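Local structure of methoxy mycolic acid synthase 2 (Mycobacterium tuberculosis, 1TPY) at residues Ala14-Ser19 with Gln31-Ala36. The protein converts a double bond of mycolic acids into a cis-cyclopropane ring, transferring a methylene group from S-adenosyl-L-methionine. Residues are numbered along the deposited sequence; the frame is centred on the assembly and turned at random.
With SAH (S-adenosyl-L-homocysteine), chain C; 16A (cetyl-trimethyl-ammonium), chain D; CO3 (carbonate ion), chain B.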
loop_
_atom_site.group_PDB
_atom_site.type_symbol
_atom_site.label_atom_id
_atom_site.label_comp_id
_atom_site.label_asym_id
_atom_site.label_seq_id
_atom_site.Cartn_x
_atom_site.Cartn_y
_atom_site.Cartn_z
ATOM N N ALA A 14 11.618 9.658 2.132
ATOM C CA ALA A 14 11.998 9.902 3.523
ATOM C C ALA A 14 11.596 8.721 4.398
ATOM O O ALA A 14 12.151 8.515 5.474
ATOM C CB ALA A 14 11.336 11.185 4.034
ATOM N N HIS A 15 10.625 7.944 3.935
ATOM C CA HIS A 15 10.190 6.777 4.689
ATOM C C HIS A 15 10.765 5.468 4.134
ATOM O O HIS A 15 11.505 4.767 4.826
ATOM C CB HIS A 15 8.659 6.679 4.700
ATOM C CG HIS A 15 8.131 5.604 5.601
ATOM N ND1 HIS A 15 7.771 5.839 6.911
ATOM C CD2 HIS A 15 7.950 4.278 5.394
ATOM C CE1 HIS A 15 7.393 4.705 7.473
ATOM N NE2 HIS A 15 7.494 3.742 6.574
ATOM N N TYR A 16 10.437 5.145 2.884
ATOM C CA TYR A 16 10.876 3.882 2.294
ATOM C C TYR A 16 12.346 3.708 1.959
ATOM O O TYR A 16 12.792 2.587 1.715
ATOM C CB TYR A 16 10.032 3.560 1.056
ATOM C CG TYR A 16 8.557 3.628 1.348
ATOM C CD1 TYR A 16 7.837 4.798 1.119
ATOM C CD2 TYR A 16 7.902 2.558 1.953
ATOM C CE1 TYR A 16 6.503 4.905 1.491
ATOM C CE2 TYR A 16 6.569 2.655 2.331
ATOM C CZ TYR A 16 5.878 3.827 2.100
ATOM O OH TYR A 16 4.571 3.927 2.491
ATOM N N ASP A 17 13.110 4.792 1.938
ATOM C CA ASP A 17 14.530 4.664 1.642
ATOM C C ASP A 17 15.375 4.717 2.912
ATOM O O ASP A 17 16.600 4.801 2.849
ATOM C CB ASP A 17 14.970 5.744 0.649
ATOM C CG ASP A 17 14.588 5.401 -0.786
ATOM O OD1 ASP A 17 14.715 6.271 -1.669
ATOM O OD2 ASP A 17 14.171 4.251 -1.033
ATOM N N LEU A 18 14.712 4.649 4.064
ATOM C CA LEU A 18 15.403 4.671 5.351
ATOM C C LEU A 18 16.512 3.616 5.380
ATOM O O LEU A 18 17.668 3.920 5.671
ATOM C CB LEU A 18 14.415 4.389 6.487
ATOM C CG LEU A 18 15.036 4.399 7.886
ATOM C CD1 LEU A 18 15.561 5.802 8.187
ATOM C CD2 LEU A 18 14.008 3.983 8.922
ATOM N N SER A 19 16.143 2.378 5.076
ATOM C CA SER A 19 17.082 1.262 5.061
ATOM C C SER A 19 16.337 -0.056 4.924
ATOM O O SER A 19 15.471 -0.370 5.735
ATOM C CB SER A 19 17.905 1.227 6.350
ATOM O OG SER A 19 18.576 -0.015 6.486
ATOM N N GLN A 31 8.630 -8.814 2.566
ATOM C CA GLN A 31 8.749 -7.369 2.699
ATOM C C GLN A 31 7.483 -6.647 2.230
ATOM O O GLN A 31 7.544 -5.532 1.704
ATOM C CB GLN A 31 9.965 -6.857 1.914
ATOM C CG GLN A 31 11.263 -7.605 2.192
ATOM C CD GLN A 31 11.622 -7.649 3.669
ATOM O OE1 GLN A 31 11.677 -6.618 4.343
ATOM N NE2 GLN A 31 11.877 -8.854 4.177
ATOM N N THR A 32 6.335 -7.292 2.404
ATOM C CA THR A 32 5.072 -6.668 2.042
ATOM C C THR A 32 4.870 -5.634 3.142
ATOM O O THR A 32 5.133 -5.901 4.311
ATOM C CB THR A 32 3.914 -7.683 2.036
ATOM O OG1 THR A 32 4.152 -8.669 1.024
ATOM C CG2 THR A 32 2.603 -6.980 1.744
ATOM N N TYR A 33 4.423 -4.446 2.764
ATOM C CA TYR A 33 4.260 -3.372 3.724
ATOM C C TYR A 33 2.870 -2.778 3.572
ATOM O O TYR A 33 2.705 -1.659 3.093
ATOM C CB TYR A 33 5.342 -2.325 3.452
ATOM C CG TYR A 33 5.631 -1.363 4.581
ATOM C CD1 TYR A 33 6.553 -0.335 4.404
ATOM C CD2 TYR A 33 4.993 -1.473 5.816
ATOM C CE1 TYR A 33 6.838 0.560 5.420
ATOM C CE2 TYR A 33 5.272 -0.577 6.851
ATOM C CZ TYR A 33 6.201 0.438 6.637
ATOM O OH TYR A 33 6.506 1.333 7.633
ATOM N N SER A 34 1.874 -3.552 3.992
ATOM C CA SER A 34 0.476 -3.164 3.905
ATOM C C SER A 34 -0.353 -4.183 4.688
ATOM O O SER A 34 0.134 -5.256 5.030
ATOM C CB SER A 34 0.037 -3.134 2.436
ATOM O OG SER A 34 0.421 -4.329 1.766
ATOM N N CYS A 35 -1.609 -3.852 4.962
ATOM C CA CYS A 35 -2.471 -4.741 5.731
ATOM C C CYS A 35 -2.580 -6.180 5.212
ATOM O O CYS A 35 -2.926 -6.418 4.052
ATOM C CB CYS A 35 -3.872 -4.147 5.835
ATOM S SG CYS A 35 -4.984 -5.142 6.871
ATOM N N ALA A 36 -2.306 -7.135 6.094
ATOM C CA ALA A 36 -2.379 -8.551 5.743
ATOM C C ALA A 36 -3.827 -9.040 5.830
ATOM O O ALA A 36 -4.706 -8.305 6.266
ATOM C CB ALA A 36 -1.494 -9.357 6.680
HETATM N N SAH C . 2.329 -1.988 -2.616
HETATM C CA SAH C . 3.410 -2.417 -1.728
HETATM C CB SAH C . 4.138 -1.210 -1.083
HETATM C CG SAH C . 3.302 -0.212 -0.281
HETATM S SD SAH C . 4.285 1.137 0.427
HETATM C C SAH C . 2.879 -3.343 -0.633
HETATM O O SAH C . 1.647 -3.475 -0.521
HETATM O OXT SAH C . 3.698 -3.916 0.111
HETATM C "C5'" SAH C . 3.761 2.558 -0.570
HETATM C "C4'" SAH C . 4.295 2.438 -2.006
HETATM O "O4'" SAH C . 3.635 3.337 -2.930
HETATM C "C3'" SAH C . 5.789 2.731 -2.126
HETATM O "O3'" SAH C . 6.386 1.764 -3.008
HETATM C "C2'" SAH C . 5.831 4.116 -2.704
HETATM O "O2'" SAH C . 7.082 4.379 -3.364
HETATM C "C1'" SAH C . 4.651 4.081 -3.619
HETATM N N9 SAH C . 4.130 5.444 -4.049
HETATM C C8 SAH C . 3.741 6.529 -3.329
HETATM N N7 SAH C . 3.334 7.556 -4.004
HETATM C C5 SAH C . 3.463 7.112 -5.323
HETATM C C6 SAH C . 3.201 7.705 -6.588
HETATM N N6 SAH C . 2.731 8.943 -6.718
HETATM N N1 SAH C . 3.449 6.959 -7.716
HETATM C C2 SAH C . 3.929 5.698 -7.594
HETATM N N3 SAH C . 4.214 5.036 -6.462
HETATM C C4 SAH C . 3.952 5.815 -5.353
HETATM C C1 16A D . 0.571 0.989 8.792
HETATM C C2 16A D . 0.315 2.466 8.494
HETATM C C3 16A D . -0.987 2.931 9.166
HETATM C C4 16A D . -1.344 4.397 8.961
HETATM C C5 16A D . -2.661 4.703 9.692
HETATM C C6 16A D . -3.162 6.152 9.578
HETATM C C7 16A D . -2.308 7.285 10.200
HETATM C C8 16A D . -2.542 8.730 9.695
HETATM C C9 16A D . -2.528 8.958 8.165
HETATM C C10 16A D . -1.192 8.681 7.436
HETATM C C11 16A D . -1.285 8.451 5.907
HETATM C C12 16A D . -0.067 7.761 5.273
HETATM C C13 16A D . -0.322 6.273 5.007
HETATM C C14 16A D . 0.926 5.580 4.466
HETATM C C15 16A D . 0.652 4.066 4.493
HETATM C C16 16A D . 1.953 3.338 4.098
HETATM N N1 16A D . 2.179 1.830 4.028
HETATM C C17 16A D . 3.333 1.202 3.748
HETATM C C18 16A D . 1.721 1.160 5.304
HETATM C C19 16A D . 1.274 1.262 2.957
HETATM C C CO3 B . -2.553 -0.193 3.354
HETATM O O1 CO3 B . -2.799 -1.611 3.746
HETATM O O2 CO3 B . -1.615 0.533 3.998
HETATM O O3 CO3 B . -3.277 0.369 2.354
#
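H15 and Y33 point at each other and touch at their ring edges, the planes only 28° apart. NE2 of H15 and OH of Y33 share a fairly straight hydrogen bond of 2.8 Å. ND1 of H15 gives its proton to the carbonyl of I199, so in a neutral ring NE2 would accept from the Y33 hydroxyl, although this bond's own geometry leaves the direction open. That hydroxyl is also bonded to Y265. Y16 completes the aromatic cluster: its ring is inclined at 73° to that of Y33, with CE2 3.6 Å from CD1 of Y33. CG of Y16 anti to the carbonyl carbon (chi1 -52°) places the ring between H15 CD2 on one face and the ribose C3' of SAH on the other. CE2 of Y16 also lies 3.3 Å from SD of SAH, and the Y16 hydroxyl is hydrogen-bonded to H141. A methyl of the cetyl-trimethyl-ammonium head, C17, sits 3.5 Å above the centre of the Y33 ring, consistent with a cation-pi contact. The cluster thus lies where the cofactor product SAH and the lipid-like detergent meet. Y33 N and S34 OG, from two S-adenosyl-L-methionine-binding residues, hold the SAH carboxylate. Helix 9-16 supplies H15 and Y16, the loop between helices 20-24 and 45-57 supplies Y33, and helix 256-275 packs against Y33 through Y262.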